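Local coordinates for protein Phthiocerol/phenolphthiocerol synthesis polyketide synthase type I PpsC (Mycobacterium tuberculosis, PDB 5NJI) that probably dehydrates beta-hydroxyacyl intermediates during phthiocerol and phenolphthiocerol polyketide assembly, represented here by its dehydratase domain holding an unsaturated acyl-CoA, at residues G70-E75 / L224-M229; T28-G33 / R220-H225; I76-A81 / W93-L98. The protein carries 1 engineered substitution. One frame throughout, in Å; residues are numbered along the deposited sequence.

Helix 70-84 supplies one side of both contact 1 and contact 3, through consecutive turns. In contact 1 its first turns meet the start of helix 226-234; in contact 3 the following turns lie against strand 93-100. Contact 2 joins the loop before strand 34-37 to the loop leading into helix 226-234, and shares Leu224 and His225 with contact 1. The three centres lie 10 to 12 Å apart, and contact 3 is nested along the chain inside the loops closed by the other two. The arrangement illustrates how a double hotdog is built: one contact packs a helix on its own sheet, while two join the hotdog halves, contact 1 beside the acyl-CoA site and contact 2 farther out.

Contact 1: residues G70-E75 / L224-M229; sequences GAAYAE and LHPVMM. With 8Z2 (~{S}-[2-[3-[[(2~{R})-4-[[[(2~{R},3~{S},4~{R},5~{R})-5-(6-aminopurin-9-yl)-4-oxidanyl-3-phosphonooxy-oxolan-2-yl]methoxy-oxidanyl-phosphoryl]oxy-oxidanyl-phosphoryl]oxy-3,3-dimethyl-2-oxidanyl-butanoyl]amino]propanoylamino]ethyl] (~{E})-dodec-2-enethioate), chain B.
Glu75 and Leu224 make the polar link between these two segments. In the Leu224 conformer described here, its backbone N donates to Glu75 OE1 over 2.7 Å, a bent bond that reaches the oxygen from above the carboxylate, 44° out of its plane. The Glu75 chain sets off with CG opposite the backbone N (chi1 166°) and then bends at chi2, which brings the carboxylate back over the Leu224 backbone. The other oxygen, OE2, accepts from Met223 N, so successive amides of the incoming loop are gripped by one buried carboxylate.

Van der Waals packing makes up the rest. Ala71 CB fits between Pro226 and Met229, 3.4 Å from Pro226 O and 3.8 Å from Met229 CB. The extended Met229 chain lies alongside, carrying SD toward Ala74 CB at 4.2 Å. The Pro226 ring spans Ala72 and Glu75, its CG 3.9 Å from Glu75 CB. In the double hotdog fold of polyketide synthase dehydratases, this is where the central helices of the two halves meet, and small alanines let them come close.

A cap and a ligand bond complete the contact. His225, the N-cap of helix 226-234, accepts Val227 N at ND1, nearly in its ring plane. On helix 70-84, Gly70 N donates an almost straight bond (172°) of 3.0 Å to the thioester carbonyl oxygen OA1 of the bound acyl-CoA.

Contact 2: residues T28-G33 / R220-H225; sequences THPLLG and REFMLH
Two irregular loops, one holding His29, Pro30 and Leu31 and the other Glu221 and Phe222, meet here in a partly buried, largely nonpolar contact at the seam of the double hotdog. The first loop runs into strand 34-37 and the second into helix 226-234, so elements from the two halves of the domain are joined; the centre of the contact lies about 13 Å from the centre of the chain.

The principle is that a histidine fixed by polar bonds can present a well-oriented surface for packing. His29 carries CG opposite its backbone N (chi1 -165°), and its ND1 accepts the amide of Leu31 over 3.1 Å, with that donor close to the ring plane. Its NE2 is hydrogen-bonded to Glu75 OE2 of helix 70-84, an arrangement consistent with the proton sitting on NE2. Held from both nitrogens, the ring has little freedom to turn.

Against it lies Phe222. The histidine NE2 arrives at the edge of the phenyl ring, 3.6 Å from Phe222 CD1, while the ring planes stand 50° apart and the centroids 5.3 Å. Next to it, Pro30 CG touches Phe222 CE1 at 3.8 Å, and Leu31 CD1 approaches the same carbon at 4.2 Å. Glu221, in the conformer described, contributes its backbone O and CB rather than its carboxylate: the carbonyl oxygen lies 3.4 Å from His29 CD2, and CB rests beside the same histidine carbon.

On its other flank Phe222 makes an edge-to-face contact within its own loop, placing CD2 3.9 Å above the plane of the His225 imidazole, over the centre of that ring.

Contact 3: residues I76-A81 / W93-L98; sequences IALAAA and WMISEL
Helix 70-84, the central helix of the first hotdog, packs through Leu78 and Ala81 on Trp93 and Ile95 of strand 93-100. The axes of segments 76-81 and 93-95 pass 9.1 Å apart and run at 147°, roughly antiparallel.

Ala81 meets the indole face-on. Its methyl CB stands over one face of the Trp93 ring system, 3.7 Å from the centroid of the five-membered ring and only 17° off the normal, a CH-pi interaction centred on the pyrrole part. Trp93 has CG opposite its carbonyl carbon (chi1 -43°), which lays the indole beneath the last helical turn of the segment. There NE1 bonds to Thr82 OG1, a hydroxyl also paired with Leu78 O, and this fixes the rotation of the ring.

Leu78 inserts between the two strand residues. Its CD2 branch lies 3.6 Å from Trp93 CB and 3.8 Å from Ile95 CG1, whereas CD1 leans along Ile95 CD1 at 4.2 Å.

Past Ile95 the strand is interrupted by a classic beta bulge, with Ser96 and Glu97 both facing Thr143 of strand 136-146, and the chain turns a corner there. Residues of strands 110-118 and 122-130 touch the helix as well, as part of the sheet that wraps round the buried helix, the arrangement that defines the hotdog fold.

Contact 1: residues G70-E75 / L224-M229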
loop_
_atom_site.group_PDB
_atom_site.type_symbol
_atom_site.label_atom_id
_atom_site.label_comp_id
_atom_site.label_asym_id
_atom_site.label_seq_id
_atom_site.Cartn_x
_atom_site.Cartn_y
_atom_site.Cartn_z
ATOM N N GLY A 70 -4.917 1.681 1.173
ATOM C CA GLY A 70 -4.770 0.331 0.654
ATOM C C GLY A 70 -3.482 -0.321 1.093
ATOM O O GLY A 70 -3.444 -1.515 1.409
ATOM N N ALA A 71 -2.379 0.443 1.067
ATOM C CA ALA A 71 -1.091 -0.111 1.449
ATOM C C ALA A 71 -1.078 -0.648 2.870
ATOM O O ALA A 71 -0.283 -1.546 3.185
ATOM C CB ALA A 71 -0.029 0.981 1.271
ATOM N N ALA A 72 -1.932 -0.129 3.753
ATOM C CA ALA A 72 -1.932 -0.639 5.111
ATOM C C ALA A 72 -2.437 -2.066 5.155
ATOM O O ALA A 72 -1.952 -2.864 5.959
ATOM C CB ALA A 72 -2.773 0.254 6.024
ATOM N N TYR A 73 -3.401 -2.412 4.298
ATOM C CA TYR A 73 -3.872 -3.791 4.261
ATOM C C TYR A 73 -2.766 -4.728 3.788
ATOM O O TYR A 73 -2.650 -5.862 4.263
ATOM C CB TYR A 73 -5.079 -3.909 3.339
ATOM C CG TYR A 73 -6.287 -3.090 3.728
ATOM C CD1 TYR A 73 -7.170 -3.529 4.695
ATOM C CD2 TYR A 73 -6.546 -1.886 3.110
ATOM C CE1 TYR A 73 -8.275 -2.801 5.003
ATOM C CE2 TYR A 73 -7.640 -1.144 3.420
ATOM C CZ TYR A 73 -8.508 -1.602 4.357
ATOM O OH TYR A 73 -9.617 -0.851 4.646
ATOM N N ALA A 74 -1.942 -4.271 2.846
ATOM C CA ALA A 74 -0.818 -5.089 2.407
ATOM C C ALA A 74 0.135 -5.371 3.554
ATOM O O ALA A 74 0.560 -6.513 3.753
ATOM C CB ALA A 74 -0.082 -4.392 1.262
ATOM N N GLU A 75 0.467 -4.343 4.348
ATOM C CA GLU A 75 1.326 -4.561 5.505
ATOM C C GLU A 75 0.670 -5.497 6.523
ATOM O O GLU A 75 1.330 -6.363 7.110
ATOM C CB GLU A 75 1.680 -3.214 6.126
ATOM C CG GLU A 75 2.290 -3.314 7.521
ATOM C CD GLU A 75 3.529 -4.206 7.572
ATOM O OE1 GLU A 75 4.112 -4.529 6.516
ATOM O OE2 GLU A 75 3.929 -4.594 8.683
ATOM N N LEU A 224 6.534 -3.905 5.584
ATOM C CA LEU A 224 6.378 -3.024 4.402
ATOM C C LEU A 224 5.777 -1.706 4.892
ATOM O O LEU A 224 4.865 -1.757 5.588
ATOM C CB LEU A 224 5.385 -3.706 3.363
ATOM C CG LEU A 224 4.975 -3.170 1.984
ATOM C CD1 LEU A 224 6.194 -2.924 1.109
ATOM C CD2 LEU A 224 3.952 -4.043 1.236
ATOM N N HIS A 225 6.431 -0.687 4.867
ATOM C CA HIS A 225 5.981 0.590 5.427
ATOM C C HIS A 225 4.809 1.118 4.532
ATOM O O HIS A 225 5.046 1.454 3.460
ATOM C CB HIS A 225 7.122 1.665 5.539
ATOM C CG HIS A 225 6.792 2.809 6.454
ATOM N ND1 HIS A 225 5.612 3.497 6.382
ATOM C CD2 HIS A 225 7.464 3.350 7.501
ATOM C CE1 HIS A 225 5.574 4.407 7.331
ATOM N NE2 HIS A 225 6.687 4.341 8.020
ATOM N N PRO A 226 3.587 1.177 5.039
ATOM C CA PRO A 226 2.466 1.577 4.223
ATOM C C PRO A 226 2.599 2.990 3.584
ATOM O O PRO A 226 2.162 3.252 2.541
ATOM C CB PRO A 226 1.271 1.549 5.208
ATOM C CG PRO A 226 1.681 0.704 6.286
ATOM C CD PRO A 226 3.159 0.729 6.370
ATOM N N VAL A 227 3.184 3.900 4.337
ATOM C CA VAL A 227 3.214 5.289 3.821
ATOM C C VAL A 227 4.156 5.327 2.633
ATOM O O VAL A 227 3.965 5.898 1.649
ATOM C CB VAL A 227 3.692 6.353 4.871
ATOM C CG1 VAL A 227 3.770 7.716 4.292
ATOM C CG2 VAL A 227 2.835 6.249 6.115
ATOM N N MET A 228 5.274 4.642 2.789
ATOM C CA MET A 228 6.206 4.471 1.660
ATOM C C MET A 228 5.700 3.754 0.189
ATOM O O MET A 228 5.774 4.205 -0.845
ATOM C CB MET A 228 7.596 3.829 2.003
ATOM C CG MET A 228 8.665 4.055 0.985
ATOM S SD MET A 228 9.254 5.763 1.237
ATOM C CE MET A 228 10.818 5.832 0.455
ATOM N N MET A 229 4.941 2.699 0.487
ATOM C CA MET A 229 4.218 2.020 -0.560
ATOM C C MET A 229 3.195 3.030 -1.177
ATOM O O MET A 229 3.093 3.124 -2.326
ATOM C CB MET A 229 3.464 0.744 -0.146
ATOM C CG MET A 229 2.685 0.119 -1.271
ATOM S SD MET A 229 2.139 -1.477 -0.703
ATOM C CE MET A 229 1.103 -1.943 -2.041
HETATM C C2 8Z2 B . -15.012 -11.336 -3.525
HETATM C C4 8Z2 B . -16.519 -9.578 -3.872
HETATM C C5 8Z2 B . -17.406 -10.201 -3.134
HETATM C C6 8Z2 B . -17.145 -11.371 -2.607
HETATM C C8 8Z2 B . -18.318 -8.404 -3.774
HETATM C C10 8Z2 B . -4.294 8.238 -9.682
HETATM C C11 8Z2 B . -4.351 7.967 -11.131
HETATM C C12 8Z2 B . -5.520 8.643 -11.739
HETATM N N9 8Z2 B . -17.066 -8.431 -4.220
HETATM N N7 8Z2 B . -18.486 -9.466 -3.059
HETATM N N3 8Z2 B . -15.308 -10.124 -4.087
HETATM N N1 8Z2 B . -15.967 -11.970 -2.784
HETATM N N6 8Z2 B . -18.127 -11.873 -1.900
HETATM C "C1'" 8Z2 B . -15.925 -7.747 -5.115
HETATM C "C2'" 8Z2 B . -16.188 -8.443 -6.397
HETATM O "O2'" 8Z2 B . -14.843 -8.781 -6.706
HETATM C "C3'" 8Z2 B . -16.940 -7.302 -7.259
HETATM O "O3'" 8Z2 B . -17.694 -7.949 -8.325
HETATM C "C4'" 8Z2 B . -15.619 -6.280 -7.217
HETATM O "O4'" 8Z2 B . -15.409 -6.353 -5.731
HETATM C "C5'" 8Z2 B . -15.585 -4.804 -7.583
HETATM O "O5'" 8Z2 B . -16.385 -3.973 -6.830
HETATM P P1 8Z2 B . -17.847 -4.073 -6.637
HETATM O O11 8Z2 B . -17.836 -4.939 -5.464
HETATM O O12 8Z2 B . -18.624 -4.855 -7.632
HETATM O O6 8Z2 B . -18.605 -2.575 -6.328
HETATM P P2 8Z2 B . -19.096 -2.208 -4.836
HETATM O O21 8Z2 B . -19.162 -3.464 -3.868
HETATM O O22 8Z2 B . -20.257 -1.501 -4.473
HETATM O O7 8Z2 B . -17.803 -1.250 -4.552
HETATM C CPA 8Z2 B . -16.827 -0.745 -5.481
HETATM C CPB 8Z2 B . -15.873 0.092 -4.587
HETATM C CP8 8Z2 B . -15.359 -0.852 -3.485
HETATM C CP7 8Z2 B . -14.719 0.652 -5.354
HETATM C CP9 8Z2 B . -16.670 1.235 -3.970
HETATM O OP3 8Z2 B . -14.705 -1.868 -4.138
HETATM C CP6 8Z2 B . -14.405 -0.191 -2.456
HETATM O OP2 8Z2 B . -14.811 0.699 -1.801
HETATM N NP2 8Z2 B . -13.240 -0.779 -2.226
HETATM C CP5 8Z2 B . -12.247 -0.360 -1.262
HETATM C CP4 8Z2 B . -11.237 0.553 -1.930
HETATM C CP3 8Z2 B . -10.205 0.988 -0.864
HETATM O OP1 8Z2 B . -10.494 0.977 0.283
HETATM N NP1 8Z2 B . -9.024 1.381 -1.276
HETATM C CP2 8Z2 B . -7.981 1.760 -0.373
HETATM C CP1 8Z2 B . -8.196 3.122 0.184
HETATM S S 8Z2 B . -8.041 4.393 -1.109
HETATM P P3 8Z2 B . -18.947 -9.048 -7.759
HETATM O O31 8Z2 B . -19.620 -8.156 -6.492
HETATM O O32 8Z2 B . -18.553 -10.209 -7.072
HETATM O O33 8Z2 B . -20.049 -9.438 -8.644
HETATM C CA1 8Z2 B . -6.527 4.422 -1.343
HETATM C CA2 8Z2 B . -6.055 5.421 -2.332
HETATM O OA1 8Z2 B . -5.680 3.758 -0.833
HETATM C CA3 8Z2 B . -4.608 5.455 -2.635
HETATM C CA4 8Z2 B . -4.156 6.419 -3.653
HETATM C CA5 8Z2 B . -2.724 6.210 -4.075
HETATM C CA6 8Z2 B . -2.352 7.199 -5.169
HETATM C CA7 8Z2 B . -2.931 6.771 -6.538
HETATM C CA8 8Z2 B . -2.992 7.912 -7.532
HETATM C CA9 8Z2 B . -3.222 7.472 -9.004
#

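Contact 2: residues T28-G33 / R220-H225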
loop_
_atom_site.group_PDB
_atom_site.type_symbol
_atom_site.label_atom_id
_atom_site.label_comp_id
_atom_site.label_asym_id
_atom_site.label_seq_id
_atom_site.Cartn_x
_atom_site.Cartn_y
_atom_site.Cartn_z
ATOM N N THR A 28 4.161 -4.885 19.944
ATOM C CA THR A 28 2.910 -5.124 19.233
ATOM C C THR A 28 2.844 -4.306 17.945
ATOM O O THR A 28 3.089 -3.098 17.945
ATOM C CB THR A 28 1.721 -4.776 20.125
ATOM O OG1 THR A 28 1.845 -5.468 21.371
ATOM C CG2 THR A 28 0.417 -5.178 19.459
ATOM N N HIS A 29 2.482 -4.960 16.861
ATOM C CA HIS A 29 2.281 -4.273 15.587
ATOM C C HIS A 29 1.115 -3.288 15.707
ATOM O O HIS A 29 0.024 -3.681 16.131
ATOM C CB HIS A 29 1.998 -5.317 14.521
ATOM C CG HIS A 29 2.113 -4.809 13.124
ATOM N ND1 HIS A 29 1.225 -3.903 12.590
ATOM C CD2 HIS A 29 3.005 -5.088 12.148
ATOM C CE1 HIS A 29 1.565 -3.650 11.337
ATOM N NE2 HIS A 29 2.652 -4.343 11.053
ATOM N N PRO A 30 1.291 -2.013 15.341
ATOM C CA PRO A 30 0.225 -1.035 15.603
ATOM C C PRO A 30 -0.988 -1.175 14.707
ATOM O O PRO A 30 -2.043 -0.640 15.067
ATOM C CB PRO A 30 0.917 0.311 15.374
ATOM C CG PRO A 30 2.010 -0.006 14.435
ATOM C CD PRO A 30 2.509 -1.354 14.842
ATOM N N LEU A 31 -0.888 -1.863 13.571
ATOM C CA LEU A 31 -2.041 -2.060 12.695
ATOM C C LEU A 31 -2.629 -3.456 12.821
ATOM O O LEU A 31 -3.851 -3.618 12.770
ATOM C CB LEU A 31 -1.663 -1.800 11.229
ATOM C CG LEU A 31 -1.033 -0.432 10.960
ATOM C CD1 LEU A 31 -0.627 -0.282 9.486
ATOM C CD2 LEU A 31 -1.986 0.670 11.392
ATOM N N LEU A 32 -1.783 -4.461 13.018
ATOM C CA LEU A 32 -2.247 -5.840 13.104
ATOM C C LEU A 32 -2.740 -6.168 14.499
ATOM O O LEU A 32 -3.772 -6.840 14.658
ATOM C CB LEU A 32 -1.115 -6.781 12.704
ATOM C CG LEU A 32 -1.365 -8.280 12.877
ATOM C CD1 LEU A 32 -2.387 -8.788 11.879
ATOM C CD2 LEU A 32 -0.089 -9.061 12.763
ATOM N N GLY A 33 -2.022 -5.719 15.514
ATOM C CA GLY A 33 -2.457 -5.945 16.875
ATOM C C GLY A 33 -1.965 -7.268 17.422
ATOM O O GLY A 33 -1.014 -7.876 16.927
ATOM N N ARG A 220 9.037 0.417 13.549
ATOM C CA ARG A 220 9.881 -0.744 13.790
ATOM C C ARG A 220 9.292 -2.135 13.400
ATOM O O ARG A 220 9.999 -3.035 13.102
ATOM C CB ARG A 220 10.376 -0.803 15.250
ATOM C CG ARG A 220 9.382 -0.350 16.331
ATOM C CD ARG A 220 8.561 0.975 16.204
ATOM N NE ARG A 220 9.217 2.199 16.716
ATOM C CZ ARG A 220 9.832 3.193 16.050
ATOM N NH1 ARG A 220 9.992 3.269 14.722
ATOM N NH2 ARG A 220 10.274 4.173 16.767
ATOM N N GLU A 221 7.990 -2.327 13.584
ATOM C CA GLU A 221 7.386 -3.635 13.375
ATOM C C GLU A 221 6.906 -3.859 11.948
ATOM O O GLU A 221 6.394 -4.945 11.657
ATOM C CB GLU A 221 6.210 -3.842 14.339
ATOM C CG GLU A 221 6.583 -3.705 15.804
ATOM C CD GLU A 221 7.604 -4.737 16.241
ATOM O OE1 GLU A 221 7.514 -5.892 15.773
ATOM O OE2 GLU A 221 8.499 -4.393 17.043
ATOM N N PHE A 222 7.078 -2.895 11.044
ATOM C CA PHE A 222 6.526 -3.047 9.701
ATOM C C PHE A 222 7.403 -3.940 8.833
ATOM O O PHE A 222 8.627 -3.781 8.793
ATOM C CB PHE A 222 6.365 -1.697 9.000
ATOM C CG PHE A 222 5.342 -0.777 9.622
ATOM C CD1 PHE A 222 4.288 -1.262 10.369
ATOM C CD2 PHE A 222 5.426 0.589 9.415
ATOM C CE1 PHE A 222 3.350 -0.405 10.916
ATOM C CE2 PHE A 222 4.507 1.445 9.951
ATOM C CZ PHE A 222 3.459 0.950 10.712
ATOM N N MET A 223 6.732 -4.751 8.059
ATOM C CA MET A 223 7.363 -5.584 7.055
ATOM C C MET A 223 7.515 -4.665 5.799
ATOM O O MET A 223 8.553 -4.570 5.186
ATOM C CB MET A 223 6.563 -6.843 6.649
ATOM C CG MET A 223 6.330 -7.869 7.728
ATOM S SD MET A 223 7.869 -8.643 8.107
ATOM C CE MET A 223 8.156 -9.494 6.591
ATOM N N LEU A 224 6.534 -3.905 5.584
ATOM C CA LEU A 224 6.378 -3.024 4.402
ATOM C C LEU A 224 5.777 -1.706 4.892
ATOM O O LEU A 224 4.865 -1.757 5.588
ATOM C CB LEU A 224 5.385 -3.706 3.363
ATOM C CG LEU A 224 4.975 -3.170 1.984
ATOM C CD1 LEU A 224 6.194 -2.924 1.109
ATOM C CD2 LEU A 224 3.952 -4.043 1.236
ATOM N N HIS A 225 6.431 -0.687 4.867
ATOM C CA HIS A 225 5.981 0.590 5.427
ATOM C C HIS A 225 4.809 1.118 4.532
ATOM O O HIS A 225 5.046 1.454 3.460
ATOM C CB HIS A 225 7.122 1.665 5.539
ATOM C CG HIS A 225 6.792 2.809 6.454
ATOM N ND1 HIS A 225 5.612 3.497 6.382
ATOM C CD2 HIS A 225 7.464 3.350 7.501
ATOM C CE1 HIS A 225 5.574 4.407 7.331
ATOM N NE2 HIS A 225 6.687 4.341 8.020
#

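Contact 3: residues I76-A81 / W93-L98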
loop_
_atom_site.group_PDB
_atom_site.type_symbol
_atom_site.label_atom_id
_atom_site.label_comp_id
_atom_site.label_asym_id
_atom_site.label_seq_id
_atom_site.Cartn_x
_atom_site.Cartn_y
_atom_site.Cartn_z
ATOM N N ILE A 76 -0.625 -5.328 6.772
ATOM C CA ILE A 76 -1.282 -6.189 7.743
ATOM C C ILE A 76 -1.214 -7.644 7.310
ATOM O O ILE A 76 -0.961 -8.531 8.129
ATOM C CB ILE A 76 -2.732 -5.728 7.961
ATOM C CG1 ILE A 76 -2.729 -4.389 8.696
ATOM C CG2 ILE A 76 -3.528 -6.755 8.729
ATOM C CD1 ILE A 76 -4.033 -3.612 8.565
ATOM N N ALA A 77 -1.446 -7.916 6.029
ATOM C CA ALA A 77 -1.382 -9.297 5.556
ATOM C C ALA A 77 0.024 -9.877 5.710
ATOM O O ALA A 77 0.187 -11.016 6.167
ATOM C CB ALA A 77 -1.847 -9.373 4.105
ATOM N N LEU A 78 1.056 -9.117 5.326
ATOM C CA LEU A 78 2.429 -9.604 5.471
ATOM C C LEU A 78 2.811 -9.789 6.927
ATOM O O LEU A 78 3.464 -10.777 7.283
ATOM C CB LEU A 78 3.410 -8.649 4.785
ATOM C CG LEU A 78 3.238 -8.603 3.278
ATOM C CD1 LEU A 78 4.068 -7.455 2.781
ATOM C CD2 LEU A 78 3.685 -9.898 2.614
ATOM N N ALA A 79 2.395 -8.864 7.795
ATOM C CA ALA A 79 2.697 -8.995 9.207
ATOM C C ALA A 79 1.976 -10.186 9.821
ATOM O O ALA A 79 2.515 -10.821 10.731
ATOM C CB ALA A 79 2.311 -7.720 9.956
ATOM N N ALA A 80 0.769 -10.490 9.347
ATOM C CA ALA A 80 0.040 -11.645 9.854
ATOM C C ALA A 80 0.781 -12.938 9.546
ATOM O O ALA A 80 0.976 -13.777 10.433
ATOM C CB ALA A 80 -1.379 -11.680 9.277
ATOM N N ALA A 81 1.214 -13.113 8.294
ATOM C CA ALA A 81 1.990 -14.303 7.944
ATOM C C ALA A 81 3.262 -14.391 8.771
ATOM O O ALA A 81 3.621 -15.463 9.263
ATOM C CB ALA A 81 2.329 -14.297 6.448
ATOM N N TRP A 93 7.833 -13.319 2.181
ATOM C CA TRP A 93 6.505 -13.415 1.596
ATOM C C TRP A 93 6.362 -12.486 0.404
ATOM O O TRP A 93 7.046 -11.470 0.291
ATOM C CB TRP A 93 5.401 -13.025 2.596
ATOM C CG TRP A 93 5.598 -13.590 3.948
ATOM C CD1 TRP A 93 5.988 -12.928 5.062
ATOM C CD2 TRP A 93 5.433 -14.953 4.322
ATOM N NE1 TRP A 93 6.077 -13.798 6.118
ATOM C CE2 TRP A 93 5.742 -15.049 5.688
ATOM C CE3 TRP A 93 5.053 -16.102 3.630
ATOM C CZ2 TRP A 93 5.688 -16.253 6.373
ATOM C CZ3 TRP A 93 5.002 -17.294 4.304
ATOM C CH2 TRP A 93 5.315 -17.365 5.661
ATOM N N MET A 94 5.416 -12.839 -0.452
ATOM C CA MET A 94 4.858 -11.948 -1.453
ATOM C C MET A 94 3.344 -11.952 -1.292
ATOM O O MET A 94 2.772 -12.854 -0.683
ATOM C CB MET A 94 5.250 -12.380 -2.875
ATOM C CG MET A 94 4.561 -13.672 -3.350
ATOM S SD MET A 94 5.161 -14.120 -5.000
ATOM C CE MET A 94 3.975 -13.234 -6.010
ATOM N N ILE A 95 2.688 -10.932 -1.820
ATOM C CA ILE A 95 1.238 -10.925 -1.894
ATOM C C ILE A 95 0.838 -11.316 -3.304
ATOM O O ILE A 95 1.054 -10.558 -4.255
ATOM C CB ILE A 95 0.646 -9.567 -1.516
ATOM C CG1 ILE A 95 1.111 -9.191 -0.108
ATOM C CG2 ILE A 95 -0.875 -9.655 -1.581
ATOM C CD1 ILE A 95 0.736 -7.779 0.320
ATOM N N SER A 96 0.228 -12.492 -3.435
ATOM C CA SER A 96 -0.253 -12.924 -4.743
ATOM C C SER A 96 -1.423 -12.078 -5.209
ATOM O O SER A 96 -1.480 -11.666 -6.377
ATOM C CB SER A 96 -0.668 -14.400 -4.697
ATOM O OG SER A 96 0.411 -15.209 -4.298
ATOM N N GLU A 97 -2.372 -11.809 -4.309
ATOM C CA GLU A 97 -3.573 -11.069 -4.632
ATOM C C GLU A 97 -4.085 -10.410 -3.362
ATOM O O GLU A 97 -4.092 -11.022 -2.295
ATOM C CB GLU A 97 -4.653 -11.999 -5.209
ATOM C CG GLU A 97 -5.965 -11.363 -5.602
ATOM C CD GLU A 97 -7.011 -12.404 -5.964
ATOM O OE1 GLU A 97 -6.663 -13.604 -6.030
ATOM O OE2 GLU A 97 -8.182 -12.027 -6.177
ATOM N N LEU A 98 -4.483 -9.154 -3.483
ATOM C CA LEU A 98 -5.136 -8.479 -2.375
ATOM C C LEU A 98 -6.330 -7.731 -2.930
ATOM O O LEU A 98 -6.194 -6.917 -3.845
ATOM C CB LEU A 98 -4.186 -7.530 -1.646
ATOM C CG LEU A 98 -4.765 -6.986 -0.339
ATOM C CD1 LEU A 98 -3.651 -6.650 0.618
ATOM C CD2 LEU A 98 -5.637 -5.767 -0.576
#